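Local coordinates for cellulase IBT99 (Metagenomes, PDB 6WBT), which probably hydrolyses 6-phospho-alpha-glucosides as a family 4 glycoside hydrolase, working with bound NAD and a manganese ion, at residues 175-180 / 262-267; 183-188 / 216-221; 202-207 / 383-388; 236-241 / 246-251. All coordinates share one frame; numbering follows the deposited sequence.

Interaction 1: 175-180 / 262-267. With G6P (6-O-phosphono-alpha-D-glucopyranose), chain F.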
loop_
_atom_site.group_PDB
_atom_site.type_symbol
_atom_site.label_atom_id
_atom_site.label_comp_id
_atom_site.label_asym_id
_atom_site.label_seq_id
_atom_site.Cartn_x
_atom_site.Cartn_y
_atom_site.Cartn_z
ATOM N N VAL A 175 23.750 18.762 -8.365
ATOM C CA VAL A 175 24.301 19.378 -9.569
ATOM C C VAL A 175 25.795 19.632 -9.403
ATOM O O VAL A 175 26.568 19.515 -10.362
ATOM C CB VAL A 175 23.538 20.674 -9.902
ATOM C CG1 VAL A 175 23.941 21.191 -11.276
ATOM C CG2 VAL A 175 22.037 20.441 -9.830
ATOM N N GLU A 176 26.226 19.983 -8.189
ATOM C CA GLU A 176 27.653 20.167 -7.936
ATOM C C GLU A 176 28.402 18.843 -8.017
ATOM O O GLU A 176 29.551 18.800 -8.472
ATOM C CB GLU A 176 27.864 20.826 -6.574
ATOM C CG GLU A 176 27.586 22.320 -6.562
ATOM C CD GLU A 176 28.746 23.132 -7.102
ATOM O OE1 GLU A 176 29.465 23.751 -6.292
ATOM O OE2 GLU A 176 28.946 23.146 -8.335
ATOM N N ILE A 177 27.772 17.754 -7.571
ATOM C CA ILE A 177 28.374 16.436 -7.738
ATOM C C ILE A 177 28.452 16.076 -9.216
ATOM O O ILE A 177 29.436 15.482 -9.675
ATOM C CB ILE A 177 27.589 15.382 -6.935
ATOM C CG1 ILE A 177 27.690 15.663 -5.435
ATOM C CG2 ILE A 177 28.100 13.982 -7.238
ATOM C CD1 ILE A 177 26.902 14.695 -4.580
ATOM N N GLU A 178 27.423 16.440 -9.987
ATOM C CA GLU A 178 27.452 16.196 -11.425
ATOM C C GLU A 178 28.541 17.010 -12.111
ATOM O O GLU A 178 29.054 16.598 -13.157
ATOM C CB GLU A 178 26.085 16.507 -12.037
ATOM C CG GLU A 178 24.997 15.523 -11.640
ATOM C CD GLU A 178 23.643 15.877 -12.217
ATOM O OE1 GLU A 178 23.355 17.083 -12.372
ATOM O OE2 GLU A 178 22.866 14.948 -12.520
ATOM N N ALA A 179 28.903 18.163 -11.545
ATOM C CA ALA A 179 30.015 18.934 -12.090
ATOM C C ALA A 179 31.336 18.201 -11.894
ATOM O O ALA A 179 32.212 18.243 -12.765
ATOM C CB ALA A 179 30.065 20.317 -11.443
ATOM N N ARG A 180 31.495 17.522 -10.756
ATOM C CA ARG A 180 32.700 16.735 -10.529
ATOM C C ARG A 180 32.740 15.517 -11.443
ATOM O O ARG A 180 33.800 15.166 -11.974
ATOM C CB ARG A 180 32.782 16.309 -9.062
ATOM C CG ARG A 180 32.511 17.424 -8.057
ATOM C CD ARG A 180 33.687 18.386 -7.908
ATOM N NE ARG A 180 33.847 19.271 -9.059
ATOM C CZ ARG A 180 33.125 20.367 -9.265
ATOM N NH1 ARG A 180 32.185 20.719 -8.398
ATOM N NH2 ARG A 180 33.340 21.111 -10.342
ATOM N N LEU A 262 26.349 5.527 -6.473
ATOM C CA LEU A 262 27.269 6.587 -6.082
ATOM C C LEU A 262 26.589 7.482 -5.053
ATOM O O LEU A 262 25.525 8.040 -5.341
ATOM C CB LEU A 262 27.697 7.401 -7.295
ATOM C CG LEU A 262 28.724 6.723 -8.202
ATOM C CD1 LEU A 262 28.893 7.494 -9.499
ATOM C CD2 LEU A 262 30.054 6.595 -7.477
ATOM N N PRO A 263 27.157 7.646 -3.863
ATOM C CA PRO A 263 26.426 8.305 -2.780
ATOM C C PRO A 263 26.379 9.815 -2.929
ATOM O O PRO A 263 27.239 10.438 -3.555
ATOM C CB PRO A 263 27.228 7.912 -1.534
ATOM C CG PRO A 263 28.623 7.767 -2.043
ATOM C CD PRO A 263 28.499 7.209 -3.441
ATOM N N ASN A 264 25.342 10.401 -2.335
ATOM C CA ASN A 264 25.306 11.843 -2.166
ATOM C C ASN A 264 26.400 12.268 -1.194
ATOM O O ASN A 264 26.790 11.518 -0.295
ATOM C CB ASN A 264 23.933 12.292 -1.660
ATOM C CG ASN A 264 23.757 13.803 -1.694
ATOM O OD1 ASN A 264 24.574 14.551 -1.156
ATOM N ND2 ASN A 264 22.685 14.256 -2.332
ATOM N N THR A 265 26.901 13.488 -1.391
ATOM C CA THR A 265 28.027 13.967 -0.597
ATOM C C THR A 265 27.682 14.028 0.888
ATOM O O THR A 265 28.518 13.705 1.741
ATOM C CB THR A 265 28.472 15.336 -1.119
ATOM O OG1 THR A 265 29.287 15.162 -2.285
ATOM C CG2 THR A 265 29.254 16.096 -0.070
ATOM N N TYR A 266 26.446 14.405 1.217
ATOM C CA TYR A 266 26.067 14.639 2.607
ATOM C C TYR A 266 25.922 13.362 3.429
ATOM O O TYR A 266 25.628 13.463 4.626
ATOM C CB TYR A 266 24.770 15.442 2.666
ATOM C CG TYR A 266 24.985 16.935 2.570
ATOM C CD1 TYR A 266 25.220 17.694 3.707
ATOM C CD2 TYR A 266 24.961 17.584 1.343
ATOM C CE1 TYR A 266 25.420 19.058 3.629
ATOM C CE2 TYR A 266 25.160 18.949 1.256
ATOM C CZ TYR A 266 25.390 19.680 2.400
ATOM O OH TYR A 266 25.589 21.040 2.317
ATOM N N TRP A 267 26.117 12.177 2.846
ATOM C CA TRP A 267 26.199 10.969 3.659
ATOM C C TRP A 267 27.438 10.952 4.543
ATOM O O TRP A 267 27.561 10.068 5.398
ATOM C CB TRP A 267 26.182 9.725 2.770
ATOM C CG TRP A 267 24.832 9.413 2.213
ATOM C CD1 TRP A 267 24.394 9.645 0.942
ATOM C CD2 TRP A 267 23.733 8.820 2.915
ATOM N NE1 TRP A 267 23.092 9.227 0.807
ATOM C CE2 TRP A 267 22.663 8.718 2.004
ATOM C CE3 TRP A 267 23.551 8.364 4.224
ATOM C CZ2 TRP A 267 21.431 8.179 2.362
ATOM C CZ3 TRP A 267 22.327 7.830 4.575
ATOM C CH2 TRP A 267 21.283 7.739 3.647
HETATM C C1 G6P F . 25.901 23.103 -1.460
HETATM C C2 G6P F . 24.789 22.576 -0.557
HETATM C C3 G6P F . 24.288 23.662 0.387
HETATM C C4 G6P F . 25.457 24.317 1.113
HETATM C C5 G6P F . 26.476 24.803 0.089
HETATM C C6 G6P F . 27.661 25.516 0.733
HETATM O O1 G6P F . 25.368 24.093 -2.346
HETATM O O2 G6P F . 23.701 22.107 -1.361
HETATM O O3 G6P F . 23.385 23.092 1.340
HETATM O O4 G6P F . 24.988 25.420 1.895
HETATM O O5 G6P F . 26.939 23.685 -0.670
HETATM O O6 G6P F . 27.461 25.675 2.136
HETATM P P G6P F . 28.403 26.683 2.966
HETATM O O1P G6P F . 28.667 25.958 4.263
HETATM O O2P G6P F . 27.581 27.942 3.094
HETATM O O3P G6P F . 29.621 26.836 2.086
#
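Ile177 meets Thr265 where helix 173-184 packs against the turn that follows strand 262-263. The two side chains overlap side by side and point opposite ways, with the Ile177 CD1 methyl against the Thr265 hydroxyl: Ile177 CD1 is 3.3 Å from Thr265 OG1, and Ile177 CG1 is 3.6 Å from the same oxygen. An extended second torsion (chi2 178°) carries CD1 straight out from the helix to Thr265 and, beside it, to Asn264. The turn is type I from Asn264 to Trp267 and is also an Asx turn, because Tyr266 N gives a nearly straight bond to Asn264 OD1 (3.0 Å, 170°); Tyr196 holds the amide nitrogen of Asn264. This holds the backbone N of Tyr266, whose ring stacks on the manganese ligand His201 and presents its edge to the sugar. There G6P O3 donates to Tyr266 OH at 3.2 Å. G6P C2 is 3.4 Å from the same Tyr266 OH. A phenylalanine here would probably leave O3 without this acceptor and the sugar less firmly placed. Family 4 enzymes are thought to start by oxidising C3 with NAD, so a hydroxyl beside O3 and C2 sits where that chemistry would unfold.

Interaction 2: 183-188 / 216-221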
loop_
_atom_site.group_PDB
_atom_site.type_symbol
_atom_site.label_atom_id
_atom_site.label_comp_id
_atom_site.label_asym_id
_atom_site.label_seq_id
_atom_site.Cartn_x
_atom_site.Cartn_y
_atom_site.Cartn_z
ATOM N N GLU A 183 34.014 16.461 -14.736
ATOM C CA GLU A 183 35.458 16.644 -14.831
ATOM C C GLU A 183 36.194 15.309 -14.810
ATOM O O GLU A 183 37.227 15.156 -15.470
ATOM C CB GLU A 183 35.946 17.538 -13.692
ATOM C CG GLU A 183 35.306 18.916 -13.664
ATOM C CD GLU A 183 35.396 19.566 -12.299
ATOM O OE1 GLU A 183 35.544 18.828 -11.303
ATOM O OE2 GLU A 183 35.320 20.809 -12.220
ATOM N N ILE A 184 35.675 14.335 -14.058
ATOM C CA ILE A 184 36.321 13.028 -13.972
ATOM C C ILE A 184 36.311 12.335 -15.328
ATOM O O ILE A 184 37.298 11.706 -15.730
ATOM C CB ILE A 184 35.635 12.171 -12.889
ATOM C CG1 ILE A 184 35.849 12.790 -11.506
ATOM C CG2 ILE A 184 36.150 10.740 -12.925
ATOM C CD1 ILE A 184 34.996 12.171 -10.420
ATOM N N LEU A 185 35.205 12.447 -16.058
ATOM C CA LEU A 185 35.056 11.812 -17.360
ATOM C C LEU A 185 35.522 12.692 -18.510
ATOM O O LEU A 185 35.477 12.248 -19.662
ATOM C CB LEU A 185 33.592 11.425 -17.584
ATOM C CG LEU A 185 32.932 10.610 -16.475
ATOM C CD1 LEU A 185 31.426 10.778 -16.534
ATOM C CD2 LEU A 185 33.314 9.144 -16.583
ATOM N N ASP A 186 35.968 13.917 -18.225
ATOM C CA ASP A 186 36.257 14.913 -19.257
ATOM C C ASP A 186 35.047 15.094 -20.173
ATOM O O ASP A 186 35.168 15.232 -21.392
ATOM C CB ASP A 186 37.518 14.545 -20.044
ATOM C CG ASP A 186 38.082 15.716 -20.826
ATOM O OD1 ASP A 186 38.399 15.537 -22.021
ATOM O OD2 ASP A 186 38.191 16.819 -20.249
ATOM N N CYS A 187 33.866 15.077 -19.562
ATOM C CA CYS A 187 32.587 15.230 -20.238
ATOM C C CYS A 187 32.006 16.601 -19.923
ATOM O O CYS A 187 32.199 17.137 -18.829
ATOM C CB CYS A 187 31.605 14.136 -19.799
ATOM S SG CYS A 187 29.962 14.197 -20.562
ATOM N N LYS A 188 31.293 17.165 -20.890
ATOM C CA LYS A 188 30.648 18.456 -20.701
ATOM C C LYS A 188 29.395 18.301 -19.846
ATOM O O LYS A 188 28.650 17.326 -19.981
ATOM C CB LYS A 188 30.302 19.076 -22.056
ATOM C CG LYS A 188 31.511 19.220 -22.974
ATOM C CD LYS A 188 32.605 20.046 -22.311
ATOM C CE LYS A 188 33.955 19.857 -22.991
ATOM N NZ LYS A 188 34.794 18.830 -22.309
ATOM N N THR A 216 28.379 4.959 -15.270
ATOM C CA THR A 216 28.323 4.757 -13.826
ATOM C C THR A 216 29.480 3.889 -13.346
ATOM O O THR A 216 30.144 4.217 -12.356
ATOM C CB THR A 216 26.984 4.130 -13.435
ATOM O OG1 THR A 216 25.915 4.874 -14.033
ATOM C CG2 THR A 216 26.813 4.139 -11.923
ATOM N N ASP A 217 29.738 2.777 -14.041
ATOM C CA ASP A 217 30.817 1.881 -13.634
ATOM C C ASP A 217 32.174 2.566 -13.723
ATOM O O ASP A 217 33.062 2.311 -12.901
ATOM C CB ASP A 217 30.800 0.612 -14.488
ATOM C CG ASP A 217 29.760 -0.389 -14.024
ATOM O OD1 ASP A 217 29.114 -0.140 -12.985
ATOM O OD2 ASP A 217 29.591 -1.428 -14.698
ATOM N N LYS A 218 32.355 3.443 -14.713
ATOM C CA LYS A 218 33.623 4.153 -14.838
ATOM C C LYS A 218 33.778 5.202 -13.743
ATOM O O LYS A 218 34.885 5.425 -13.242
ATOM C CB LYS A 218 33.729 4.802 -16.218
ATOM C CG LYS A 218 35.122 5.303 -16.561
ATOM C CD LYS A 218 35.104 6.190 -17.797
ATOM C CE LYS A 218 34.360 5.532 -18.948
ATOM N NZ LYS A 218 34.979 4.237 -19.343
ATOM N N LEU A 219 32.678 5.855 -13.362
ATOM C CA LEU A 219 32.745 6.880 -12.325
ATOM C C LEU A 219 33.035 6.268 -10.960
ATOM O O LEU A 219 33.911 6.746 -10.230
ATOM C CB LEU A 219 31.444 7.680 -12.294
ATOM C CG LEU A 219 31.360 8.818 -13.310
ATOM C CD1 LEU A 219 29.949 9.365 -13.386
ATOM C CD2 LEU A 219 32.344 9.917 -12.939
ATOM N N LYS A 220 32.313 5.205 -10.600
ATOM C CA LYS A 220 32.539 4.572 -9.306
ATOM C C LYS A 220 33.918 3.930 -9.214
ATOM O O LYS A 220 34.390 3.668 -8.104
ATOM C CB LYS A 220 31.443 3.543 -9.021
ATOM C CG LYS A 220 31.367 2.394 -10.011
ATOM C CD LYS A 220 29.938 1.881 -10.147
ATOM C CE LYS A 220 29.314 1.572 -8.798
ATOM N NZ LYS A 220 27.915 1.079 -8.939
ATOM N N GLU A 221 34.574 3.680 -10.348
ATOM C CA GLU A 221 35.964 3.238 -10.314
ATOM C C GLU A 221 36.879 4.353 -9.819
ATOM O O GLU A 221 37.830 4.100 -9.070
ATOM C CB GLU A 221 36.402 2.769 -11.700
ATOM C CG GLU A 221 37.832 2.260 -11.750
ATOM C CD GLU A 221 38.512 2.550 -13.072
ATOM O OE1 GLU A 221 38.043 3.450 -13.800
ATOM O OE2 GLU A 221 39.517 1.877 -13.382
#
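Leu185 packs on Leu219 just where helix 173-184 stops in a Schellman motif, with Asp186 as the C-prime residue at positive phi (53°). Starting at CB, which points toward helix 216-226, the Leu185 side chain turns CG to lie beside its own backbone N (chi1 -52°) and from there forks over its partner. CG rests 3.7 Å from Leu219 CD2. The CD1 branch lies 3.8 Å from Leu219 CD1, while the CD2 branch touches Leu219 CG and also reaches the aliphatic part of Lys218. The two leucines meet at about a right angle, so the fork of Leu185 straddles the end of Leu219 instead of lying alongside it. One residue earlier, Ile184 adds its CG2 branch, 3.9 Å from Leu219 CD2, and the same methyl is thereby shared by both residues of the helix end. The contact is wholly apolar. Leu219 is the buried member, backed by Val208 and Leu262 of the antiparallel sheet, and Lys218 forms the exposed margin. Just beyond the turn, a disulfide from Cys187 to Cys210 ties the chain to strand 202-210. Lys218, bent at chi3 and chi4, lays its CD atom 3.7 Å from Leu185 CD2.

Interaction 3: 202-207 / 383-388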
loop_
_atom_site.group_PDB
_atom_site.type_symbol
_atom_site.label_atom_id
_atom_site.label_comp_id
_atom_site.label_asym_id
_atom_site.label_seq_id
_atom_site.Cartn_x
_atom_site.Cartn_y
_atom_site.Cartn_z
ATOM N N TYR A 202 20.469 13.478 1.092
ATOM C CA TYR A 202 20.206 12.151 1.632
ATOM C C TYR A 202 19.826 11.195 0.507
ATOM O O TYR A 202 18.914 10.376 0.661
ATOM C CB TYR A 202 19.091 12.221 2.677
ATOM C CG TYR A 202 19.179 11.188 3.778
ATOM C CD1 TYR A 202 20.085 11.334 4.819
ATOM C CD2 TYR A 202 18.344 10.077 3.785
ATOM C CE1 TYR A 202 20.167 10.400 5.829
ATOM C CE2 TYR A 202 18.418 9.137 4.794
ATOM C CZ TYR A 202 19.332 9.304 5.813
ATOM O OH TYR A 202 19.412 8.372 6.821
ATOM N N GLY A 203 20.526 11.285 -0.625
ATOM C CA GLY A 203 20.155 10.527 -1.805
ATOM C C GLY A 203 21.265 9.677 -2.385
ATOM O O GLY A 203 22.341 9.548 -1.793
ATOM N N TRP A 204 21.000 9.083 -3.548
ATOM C CA TRP A 204 21.945 8.196 -4.208
ATOM C C TRP A 204 21.804 8.335 -5.717
ATOM O O TRP A 204 20.704 8.540 -6.236
ATOM C CB TRP A 204 21.729 6.732 -3.801
ATOM C CG TRP A 204 21.757 6.500 -2.322
ATOM C CD1 TRP A 204 20.721 6.662 -1.448
ATOM C CD2 TRP A 204 22.873 6.056 -1.541
ATOM N NE1 TRP A 204 21.123 6.351 -0.173
ATOM C CE2 TRP A 204 22.441 5.977 -0.203
ATOM C CE3 TRP A 204 24.197 5.720 -1.843
ATOM C CZ2 TRP A 204 23.282 5.571 0.832
ATOM C CZ3 TRP A 204 25.032 5.318 -0.812
ATOM C CH2 TRP A 204 24.572 5.249 0.509
ATOM N N PHE A 205 22.931 8.211 -6.416
ATOM C CA PHE A 205 22.968 8.238 -7.875
ATOM C C PHE A 205 22.994 6.800 -8.381
ATOM O O PHE A 205 24.028 6.128 -8.307
ATOM C CB PHE A 205 24.184 9.016 -8.376
ATOM C CG PHE A 205 24.153 10.480 -8.038
ATOM C CD1 PHE A 205 23.716 11.410 -8.967
ATOM C CD2 PHE A 205 24.570 10.927 -6.795
ATOM C CE1 PHE A 205 23.691 12.758 -8.661
ATOM C CE2 PHE A 205 24.547 12.274 -6.482
ATOM C CZ PHE A 205 24.108 13.190 -7.418
ATOM N N THR A 206 21.859 6.330 -8.903
ATOM C CA THR A 206 21.772 4.941 -9.344
ATOM C C THR A 206 22.461 4.728 -10.689
ATOM O O THR A 206 23.174 3.736 -10.871
ATOM C CB THR A 206 20.309 4.500 -9.422
ATOM O OG1 THR A 206 19.603 5.333 -10.348
ATOM C CG2 THR A 206 19.652 4.602 -8.057
ATOM N N HIS A 207 22.259 5.640 -11.638
ATOM C CA HIS A 207 22.896 5.562 -12.944
ATOM C C HIS A 207 23.301 6.958 -13.389
ATOM O O HIS A 207 22.576 7.926 -13.147
ATOM C CB HIS A 207 21.969 4.935 -13.995
ATOM C CG HIS A 207 21.641 3.497 -13.736
ATOM N ND1 HIS A 207 20.421 3.089 -13.241
ATOM C CD2 HIS A 207 22.374 2.371 -13.905
ATOM C CE1 HIS A 207 20.416 1.774 -13.117
ATOM N NE2 HIS A 207 21.589 1.313 -13.512
ATOM N N LYS A 383 15.724 1.957 1.873
ATOM C CA LYS A 383 14.414 2.244 2.447
ATOM C C LYS A 383 14.529 2.546 3.936
ATOM O O LYS A 383 13.978 3.541 4.422
ATOM C CB LYS A 383 13.465 1.070 2.208
ATOM C CG LYS A 383 12.168 1.150 2.999
ATOM C CD LYS A 383 11.359 -0.131 2.862
ATOM C CE LYS A 383 10.146 -0.126 3.782
ATOM N NZ LYS A 383 9.205 0.984 3.468
ATOM N N GLY A 384 15.249 1.698 4.675
ATOM C CA GLY A 384 15.360 1.885 6.111
ATOM C C GLY A 384 16.060 3.173 6.497
ATOM O O GLY A 384 15.732 3.779 7.521
ATOM N N LEU A 385 17.030 3.609 5.690
ATOM C CA LEU A 385 17.703 4.875 5.962
ATOM C C LEU A 385 16.773 6.057 5.721
ATOM O O LEU A 385 16.759 7.014 6.503
ATOM C CB LEU A 385 18.962 4.995 5.102
ATOM C CG LEU A 385 20.162 4.147 5.522
ATOM C CD1 LEU A 385 21.269 4.235 4.484
ATOM C CD2 LEU A 385 20.671 4.589 6.885
ATOM N N ILE A 386 15.986 6.009 4.642
ATOM C CA ILE A 386 15.060 7.099 4.356
ATOM C C ILE A 386 13.886 7.079 5.327
ATOM O O ILE A 386 13.379 8.138 5.719
ATOM C CB ILE A 386 14.592 7.026 2.890
ATOM C CG1 ILE A 386 15.781 7.211 1.945
ATOM C CG2 ILE A 386 13.531 8.077 2.603
ATOM C CD1 ILE A 386 15.428 7.063 0.480
ATOM N N GLU A 387 13.442 5.889 5.745
ATOM C CA GLU A 387 12.334 5.804 6.692
ATOM C C GLU A 387 12.687 6.458 8.022
ATOM O O GLU A 387 11.832 7.082 8.662
ATOM C CB GLU A 387 11.932 4.343 6.910
ATOM C CG GLU A 387 11.155 3.715 5.759
ATOM C CD GLU A 387 9.719 4.201 5.673
ATOM O OE1 GLU A 387 9.290 4.976 6.553
ATOM O OE2 GLU A 387 9.016 3.801 4.721
ATOM N N GLN A 388 13.943 6.331 8.455
ATOM C CA GLN A 388 14.354 6.941 9.716
ATOM C C GLN A 388 14.373 8.461 9.609
ATOM O O GLN A 388 13.850 9.162 10.483
ATOM C CB GLN A 388 15.724 6.411 10.134
ATOM C CG GLN A 388 16.245 7.009 11.431
ATOM C CD GLN A 388 17.587 6.437 11.840
ATOM O OE1 GLN A 388 18.157 5.601 11.139
ATOM N NE2 GLN A 388 18.098 6.886 12.979
#
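Segments 202-207 and 383-388, a strand and a helix, run nearly antiparallel (154° between their directions) with axes 9.8 Å apart at closest approach, and Tyr202 and Ile386 are the residues whose CA atoms come nearest. Tyr202 spans the gap edge first. Its hydroxyl donates to Leu385 O at 3.0 Å, but it arrives from above the carbonyl plane, 51° out of it, and not on a lone pair. The ring follows the same line: Leu385 C and Ile386 N lie in its plane at the rim, and CE2 is 4.0 Å from Ile386 CA. Ile386 adds its CG1 branch, 4.3 Å from Tyr202 CD2. Two residues along, beyond Gly203, Trp204 points the same way and offers the edge of its indole, with CZ2 4.4 Å from Leu385 CD1, a looser touch. The contact joins the start of the central strand of the four-stranded antiparallel sheet to the long helix 380-402, both within the C-terminal domain of family 4 enzymes. Trp267 meets both Tyr202 and Trp204, its ring at about 35° to each, and its indole nitrogen is bonded to Gly203 O. The helix also touches the second subunit, where Glu387 and Gln388 pack on Glu387 and Gln388 of that subunit. Within the helix, Lys383 NZ forms a salt bridge to Glu387 OE2 at 3.1 Å, meeting the carboxylate on its anti side and tilted out of its plane.

Interaction 4: 236-241 / 246-251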
loop_
_atom_site.group_PDB
_atom_site.type_symbol
_atom_site.label_atom_id
_atom_site.label_comp_id
_atom_site.label_asym_id
_atom_site.label_seq_id
_atom_site.Cartn_x
_atom_site.Cartn_y
_atom_site.Cartn_z
ATOM N N ASP A 236 39.089 24.432 -10.537
ATOM C CA ASP A 236 37.908 25.264 -10.372
ATOM C C ASP A 236 37.958 26.004 -9.036
ATOM O O ASP A 236 38.889 25.854 -8.240
ATOM C CB ASP A 236 36.638 24.425 -10.494
ATOM C CG ASP A 236 36.118 24.360 -11.917
ATOM O OD1 ASP A 236 36.466 23.403 -12.638
ATOM O OD2 ASP A 236 35.371 25.277 -12.317
ATOM N N ALA A 237 36.932 26.817 -8.787
ATOM C CA ALA A 237 36.913 27.692 -7.621
ATOM C C ALA A 237 36.323 27.034 -6.382
ATOM O O ALA A 237 36.672 27.425 -5.262
ATOM C CB ALA A 237 36.133 28.971 -7.935
ATOM N N LEU A 238 35.431 26.054 -6.548
ATOM C CA LEU A 238 34.821 25.417 -5.385
ATOM C C LEU A 238 35.835 24.582 -4.615
ATOM O O LEU A 238 35.827 24.569 -3.379
ATOM C CB LEU A 238 33.638 24.551 -5.814
ATOM C CG LEU A 238 32.849 23.927 -4.659
ATOM C CD1 LEU A 238 31.821 24.909 -4.110
ATOM C CD2 LEU A 238 32.195 22.620 -5.081
ATOM N N LEU A 239 36.718 23.881 -5.324
ATOM C CA LEU A 239 37.709 23.024 -4.686
ATOM C C LEU A 239 38.876 23.800 -4.089
ATOM O O LEU A 239 39.822 23.175 -3.597
ATOM C CB LEU A 239 38.236 21.988 -5.686
ATOM C CG LEU A 239 37.449 20.680 -5.829
ATOM C CD1 LEU A 239 37.334 19.971 -4.486
ATOM C CD2 LEU A 239 36.072 20.910 -6.440
ATOM N N LYS A 240 38.844 25.134 -4.122
ATOM C CA LYS A 240 39.865 25.904 -3.419
ATOM C C LYS A 240 39.699 25.780 -1.911
ATOM O O LYS A 240 40.688 25.690 -1.175
ATOM C CB LYS A 240 39.809 27.372 -3.841
ATOM C CG LYS A 240 40.053 27.616 -5.319
ATOM C CD LYS A 240 40.232 29.102 -5.623
ATOM C CE LYS A 240 38.917 29.877 -5.560
ATOM N NZ LYS A 240 38.467 30.202 -4.176
ATOM N N ASP A 241 38.458 25.773 -1.438
ATOM C CA ASP A 241 38.173 25.597 -0.022
ATOM C C ASP A 241 38.633 24.211 0.421
ATOM O O ASP A 241 38.173 23.206 -0.143
ATOM C CB ASP A 241 36.677 25.775 0.237
ATOM C CG ASP A 241 36.353 26.008 1.705
ATOM O OD1 ASP A 241 36.965 25.354 2.574
ATOM O OD2 ASP A 241 35.477 26.853 1.990
ATOM N N HIS A 246 38.116 17.895 1.438
ATOM C CA HIS A 246 37.881 16.825 2.400
ATOM C C HIS A 246 36.471 16.265 2.276
ATOM O O HIS A 246 36.254 15.069 2.504
ATOM C CB HIS A 246 38.129 17.341 3.818
ATOM C CG HIS A 246 37.715 16.386 4.894
ATOM N ND1 HIS A 246 38.570 15.442 5.421
ATOM C CD2 HIS A 246 36.538 16.232 5.544
ATOM C CE1 HIS A 246 37.937 14.747 6.350
ATOM N NE2 HIS A 246 36.702 15.206 6.443
ATOM N N THR A 247 35.505 17.109 1.909
ATOM C CA THR A 247 34.124 16.654 1.800
ATOM C C THR A 247 33.930 15.745 0.593
ATOM O O THR A 247 33.221 14.736 0.676
ATOM C CB THR A 247 33.185 17.858 1.722
ATOM O OG1 THR A 247 33.557 18.819 2.717
ATOM C CG2 THR A 247 31.757 17.430 1.971
ATOM N N PHE A 248 34.551 16.085 -0.540
ATOM C CA PHE A 248 34.410 15.249 -1.729
ATOM C C PHE A 248 35.248 13.980 -1.630
ATOM O O PHE A 248 34.835 12.928 -2.132
ATOM C CB PHE A 248 34.798 16.037 -2.979
ATOM C CG PHE A 248 33.783 17.062 -3.392
ATOM C CD1 PHE A 248 32.438 16.883 -3.115
ATOM C CD2 PHE A 248 34.177 18.209 -4.063
ATOM C CE1 PHE A 248 31.505 17.830 -3.497
ATOM C CE2 PHE A 248 33.251 19.157 -4.447
ATOM C CZ PHE A 248 31.912 18.969 -4.165
ATOM N N LYS A 249 36.417 14.055 -0.994
ATOM C CA LYS A 249 37.307 12.905 -0.902
ATOM C C LYS A 249 36.839 11.870 0.114
ATOM O O LYS A 249 37.342 10.741 0.101
ATOM C CB LYS A 249 38.725 13.374 -0.559
ATOM C CG LYS A 249 39.819 12.392 -0.949
ATOM C CD LYS A 249 41.201 12.980 -0.714
ATOM C CE LYS A 249 41.451 14.188 -1.606
ATOM N NZ LYS A 249 41.431 13.833 -3.052
ATOM N N ASN A 250 35.892 12.219 0.988
ATOM C CA ASN A 250 35.344 11.251 1.931
ATOM C C ASN A 250 34.383 10.270 1.275
ATOM O O ASN A 250 34.075 9.234 1.874
ATOM C CB ASN A 250 34.634 11.969 3.081
ATOM C CG ASN A 250 35.508 12.105 4.312
ATOM O OD1 ASN A 250 36.178 13.117 4.503
ATOM N ND2 ASN A 250 35.505 11.078 5.154
ATOM N N SER A 251 33.903 10.569 0.066
ATOM C CA SER A 251 32.992 9.668 -0.629
ATOM C C SER A 251 33.665 8.380 -1.080
ATOM O O SER A 251 32.964 7.447 -1.488
ATOM C CB SER A 251 32.374 10.376 -1.836
ATOM O OG SER A 251 31.659 11.533 -1.439
#
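Leu238 and Leu239 close on one edge of the Phe248 ring, and that edge is the dense part of the contact. Leu238 CD2 lies 3.7 Å from Phe248 CE2, its side chain crossing that of the phenylalanine at about a right angle. Leu239 comes in more slantwise and uses both branches: CD1 is 3.6 Å from Phe248 CD2, and CD2, which lies in the ring plane, is 3.9 Å from Phe248 CE2. For Leu238 the reach depends on its first torsion, which swings CG opposite the backbone N (chi1 -175°) and so out to the far end of the ring. Between the two segments the chain enters helix 242-249, with Asp241 as its N-cap: OD1 accepts from Asp243 N, and OD2 forms a salt bridge with Arg286, which is itself hydrogen-bonded to G6P. The loop is thus folded back on the helix it precedes. Phe248 is buried further by Met173 and Arg180 of helix 173-184 and by the ring of Trp244, a residue of the G6P pocket. With an alanine in place of Phe248, the ends of Leu238 and Leu239 would probably lose the ring edge they rest on and a gap is likely to open beside them. The other side of the loop is different in character: Asp236 and Lys240 stand exposed to solvent, as does Lys249 on the helix, and none of the three touches the opposite segment.

How the interactions relate
Interactions 1 and 2 share helix 173-184: its middle faces the turn that carries Tyr266 and its end meets helix 216-226, with the two centres 12 Å apart. Leu262 connects them, since its CD1 is 3.8 Å from Leu219 CB. Interaction 4 adjoins interaction 1 through Arg180, whose CD lies 3.6 Å from Phe248 CE2, and through Thr265, which packs on Thr247. Interactions 1 and 3 are joined in one sheet, where strand 262-263 pairs with strand 202-210. Interaction 1 touches G6P directly through Tyr266; the side chain of Leu238 in interaction 4 is about 6 Å from the sugar, and that of Tyr202 in interaction 3 about 10 Å from manganese.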